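Local coordinates for S-adenosyl-L-methionine-dependent 2-deoxy-scyllo-inosamine dehydrogenase (Bacillus circulans, PDB 4M7S), which catalyses the radical S-adenosyl-L-methionine-dependent two-electron oxidation of 2-deoxy-scyllo-inosamine to amino-dideoxy-scyllo-inosose in butirosin biosynthesis, using two [4Fe-4S] clusters, at residues 84-89 against 108-113. Sequence-based numbering, arbitrary orientation.
Sequences RARPII and GIQKFI
Ile89 is held by both backbone polar atoms: its N donates to Lys111 O at 2.8 Å, and its O accepts from Ile113 N at 2.7 Å in a nearly straight bond. One step earlier, Gln110 N reaches Pro87 O at 2.9 Å, in the plane of that carbonyl. The two bonds of Ile89 pair strands 86-89 and 111-113 in parallel, their axes 28° apart, and the Gln110 bond continues the pairing back to Pro87. On the face that carries Ile89, Ile109 sends CD1 between Pro87 CB (3.6 Å) and Ile89 CG1, the isoleucine side chains crossing at about a right angle. Ile109 CG2 also lies 3.7 Å above the plane of the Phe112 ring, toward its rim, while Ile89 CB meets Phe112 CD2. Leu104 of helix 98-107 packs on both Ile109 and Phe112, and Val75 of helix 71-81 on Ile109. On the other face, Ile88 CD1 rests 3.6 Å from Lys111 CB, side by side and pointing the same way, and Ile88 CG2 touches Ile113 CG1. Arg86 has CG anti to its backbone N and close to Gln110 OE1; its chain runs extended to NE, then chi4 of 88° swings CZ out of line, and NH2 meets the same oxygen in a weak, bent hydrogen bond, with guanidinium and amide planes 67° apart. Gly108, in a Schellman motif with positive phi, ends helix 98-107 and lays its O against Pro87 CG. Strand 86-91, helix 98-107 and strand 111-116 form one beta-alpha-beta crossover of the parallel part of the sheet in the AdoMet radical fold.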
ATOM      1  N   ARG A  84      -0.987 -13.215  12.178  1.00 34.12           N
ATOM      2  CA  ARG A  84      -1.525 -13.919  11.007  1.00 35.74           C
ATOM      3  C   ARG A  84      -1.250 -13.170   9.691  1.00 30.74           C
ATOM      4  O   ARG A  84      -1.283 -13.766   8.617  1.00 35.24           O
ATOM      5  CB  ARG A  84      -3.036 -14.129  11.126  1.00 38.69           C
ATOM      6  CG  ARG A  84      -3.509 -14.862  12.360  1.00 47.81           C
ATOM      7  CD  ARG A  84      -5.040 -14.975  12.354  1.00 52.89           C
ATOM      8  NE  ARG A  84      -5.524 -15.831  11.268  1.00 58.89           N
ATOM      9  CZ  ARG A  84      -6.651 -15.629  10.587  1.00 60.73           C
ATOM     10  NH1 ARG A  84      -7.428 -14.585  10.860  1.00 58.48           N
ATOM     11  NH2 ARG A  84      -6.995 -16.472   9.620  1.00 63.11           N
ATOM     12  N   ALA A  85      -0.999 -11.866   9.770  1.00 24.97           N
ATOM     13  CA  ALA A  85      -0.807 -11.062   8.558  1.00 26.83           C
ATOM     14  C   ALA A  85       0.501 -11.425   7.864  1.00 30.39           C
ATOM     15  O   ALA A  85       1.362 -12.075   8.455  1.00 30.56           O
ATOM     16  CB  ALA A  85      -0.836  -9.584   8.876  1.00 23.56           C
ATOM     17  N   ARG A  86       0.652 -10.993   6.613  1.00 29.63           N
ATOM     18  CA  ARG A  86       1.844 -11.306   5.826  1.00 28.71           C
ATOM     19  C   ARG A  86       2.576 -10.030   5.441  1.00 25.78           C
ATOM     20  O   ARG A  86       2.166  -9.334   4.510  1.00 26.97           O
ATOM     21  CB  ARG A  86       1.455 -12.111   4.577  1.00 33.52           C
ATOM     22  CG  ARG A  86       2.605 -12.410   3.607  1.00 34.96           C
ATOM     23  CD  ARG A  86       2.172 -13.459   2.584  1.00 43.57           C
ATOM     24  NE  ARG A  86       3.120 -13.586   1.480  1.00 45.58           N
ATOM     25  CZ  ARG A  86       4.177 -14.392   1.485  1.00 46.19           C
ATOM     26  NH1 ARG A  86       4.977 -14.443   0.429  1.00 47.20           N
ATOM     27  NH2 ARG A  86       4.433 -15.150   2.544  1.00 44.11           N
ATOM     28  N   PRO A  87       3.653  -9.704   6.179  1.00 23.61           N
ATOM     29  CA  PRO A  87       4.435  -8.482   5.973  1.00 22.12           C
ATOM     30  C   PRO A  87       5.354  -8.589   4.757  1.00 23.76           C
ATOM     31  O   PRO A  87       6.121  -9.548   4.648  1.00 25.09           O
ATOM     32  CB  PRO A  87       5.277  -8.375   7.261  1.00 21.52           C
ATOM     33  CG  PRO A  87       4.644  -9.353   8.246  1.00 21.72           C
ATOM     34  CD  PRO A  87       4.098 -10.442   7.375  1.00 22.25           C
ATOM     35  N   ILE A  88       5.262  -7.612   3.857  1.00 22.70           N
ATOM     36  CA  ILE A  88       6.045  -7.607   2.629  1.00 27.34           C
ATOM     37  C   ILE A  88       6.789  -6.287   2.521  1.00 23.65           C
ATOM     38  O   ILE A  88       6.205  -5.230   2.759  1.00 25.95           O
ATOM     39  CB  ILE A  88       5.143  -7.677   1.384  1.00 30.93           C
ATOM     40  CG1 ILE A  88       4.095  -8.782   1.517  1.00 36.09           C
ATOM     41  CG2 ILE A  88       5.992  -7.836   0.116  1.00 30.33           C
ATOM     42  CD1 ILE A  88       4.676 -10.163   1.579  1.00 39.53           C
ATOM     43  N   ILE A  89       8.065  -6.338   2.149  1.00 21.24           N
ATOM     44  CA  ILE A  89       8.810  -5.110   1.879  1.00 20.63           C
ATOM     45  C   ILE A  89       8.940  -4.882   0.371  1.00 23.41           C
ATOM     46  O   ILE A  89       9.440  -5.749  -0.354  1.00 26.51           O
ATOM     47  CB  ILE A  89      10.230  -5.150   2.485  1.00 24.39           C
ATOM     48  CG1 ILE A  89      10.177  -5.054   4.010  1.00 25.15           C
ATOM     49  CG2 ILE A  89      11.085  -3.997   1.928  1.00 23.68           C
ATOM     50  CD1 ILE A  89       9.877  -3.661   4.512  1.00 21.83           C
ATOM     51  N   GLY A 108       9.912 -10.451  11.047  1.00 32.70           N
ATOM     52  CA  GLY A 108       8.624 -10.877  10.522  1.00 30.27           C
ATOM     53  C   GLY A 108       8.387 -10.749   9.024  1.00 29.37           C
ATOM     54  O   GLY A 108       7.421 -11.315   8.512  1.00 28.93           O
ATOM     55  N   ILE A 109       9.243 -10.009   8.314  1.00 24.15           N
ATOM     56  CA  ILE A 109       9.046  -9.843   6.871  1.00 22.80           C
ATOM     57  C   ILE A 109       9.113 -11.195   6.168  1.00 26.14           C
ATOM     58  O   ILE A 109      10.092 -11.928   6.322  1.00 29.94           O
ATOM     59  CB  ILE A 109      10.084  -8.886   6.225  1.00 24.40           C
ATOM     60  CG1 ILE A 109       9.972  -7.480   6.821  1.00 23.29           C
ATOM     61  CG2 ILE A 109       9.891  -8.832   4.686  1.00 23.60           C
ATOM     62  CD1 ILE A 109       8.555  -6.905   6.781  1.00 19.92           C
ATOM     63  N   GLN A 110       8.086 -11.522   5.387  1.00 23.77           N
ATOM     64  CA  GLN A 110       8.057 -12.800   4.687  1.00 26.97           C
ATOM     65  C   GLN A 110       8.522 -12.680   3.238  1.00 31.41           C
ATOM     66  O   GLN A 110       8.814 -13.683   2.589  1.00 35.61           O
ATOM     67  CB  GLN A 110       6.653 -13.406   4.751  1.00 29.17           C
ATOM     68  CG  GLN A 110       6.235 -13.795   6.165  1.00 30.98           C
ATOM     69  CD  GLN A 110       4.839 -14.351   6.223  1.00 36.29           C
ATOM     70  OE1 GLN A 110       4.292 -14.779   5.210  1.00 37.28           O
ATOM     71  NE2 GLN A 110       4.246 -14.350   7.418  1.00 38.49           N
ATOM     72  N   LYS A 111       8.589 -11.458   2.725  1.00 29.15           N
ATOM     73  CA  LYS A 111       8.995 -11.283   1.337  1.00 28.64           C
ATOM     74  C   LYS A 111       9.575  -9.902   1.073  1.00 24.57           C
ATOM     75  O   LYS A 111       9.049  -8.894   1.550  1.00 23.74           O
ATOM     76  CB  LYS A 111       7.814 -11.550   0.403  1.00 32.94           C
ATOM     77  CG  LYS A 111       8.184 -11.750  -1.056  1.00 37.21           C
ATOM     78  CD  LYS A 111       7.045 -12.466  -1.756  1.00 44.75           C
ATOM     79  CE  LYS A 111       7.254 -12.573  -3.255  1.00 49.68           C
ATOM     80  NZ  LYS A 111       6.058 -13.121  -3.978  1.00 49.69           N
ATOM     81  N   PHE A 112      10.672  -9.874   0.317  1.00 25.09           N
ATOM     82  CA  PHE A 112      11.261  -8.636  -0.172  1.00 25.86           C
ATOM     83  C   PHE A 112      11.110  -8.576  -1.691  1.00 25.94           C
ATOM     84  O   PHE A 112      11.537  -9.488  -2.405  1.00 27.11           O
ATOM     85  CB  PHE A 112      12.749  -8.566   0.188  1.00 26.60           C
ATOM     86  CG  PHE A 112      13.027  -8.596   1.675  1.00 27.85           C
ATOM     87  CD1 PHE A 112      13.153  -9.803   2.349  1.00 34.05           C
ATOM     88  CD2 PHE A 112      13.185  -7.414   2.390  1.00 24.68           C
ATOM     89  CE1 PHE A 112      13.427  -9.833   3.724  1.00 35.80           C
ATOM     90  CE2 PHE A 112      13.460  -7.432   3.767  1.00 26.75           C
ATOM     91  CZ  PHE A 112      13.581  -8.642   4.430  1.00 30.61           C
ATOM     92  N   ILE A 113      10.484  -7.509  -2.173  1.00 26.52           N
ATOM     93  CA  ILE A 113      10.372  -7.269  -3.603  1.00 30.05           C
ATOM     94  C   ILE A 113      11.340  -6.146  -3.891  1.00 29.02           C
ATOM     95  O   ILE A 113      11.069  -4.998  -3.544  1.00 26.27           O
ATOM     96  CB  ILE A 113       8.971  -6.780  -4.006  1.00 30.62           C
ATOM     97  CG1 ILE A 113       7.872  -7.609  -3.337  1.00 33.39           C
ATOM     98  CG2 ILE A 113       8.830  -6.748  -5.530  1.00 30.78           C
ATOM     99  CD1 ILE A 113       7.866  -9.045  -3.736  1.00 36.51           C
TER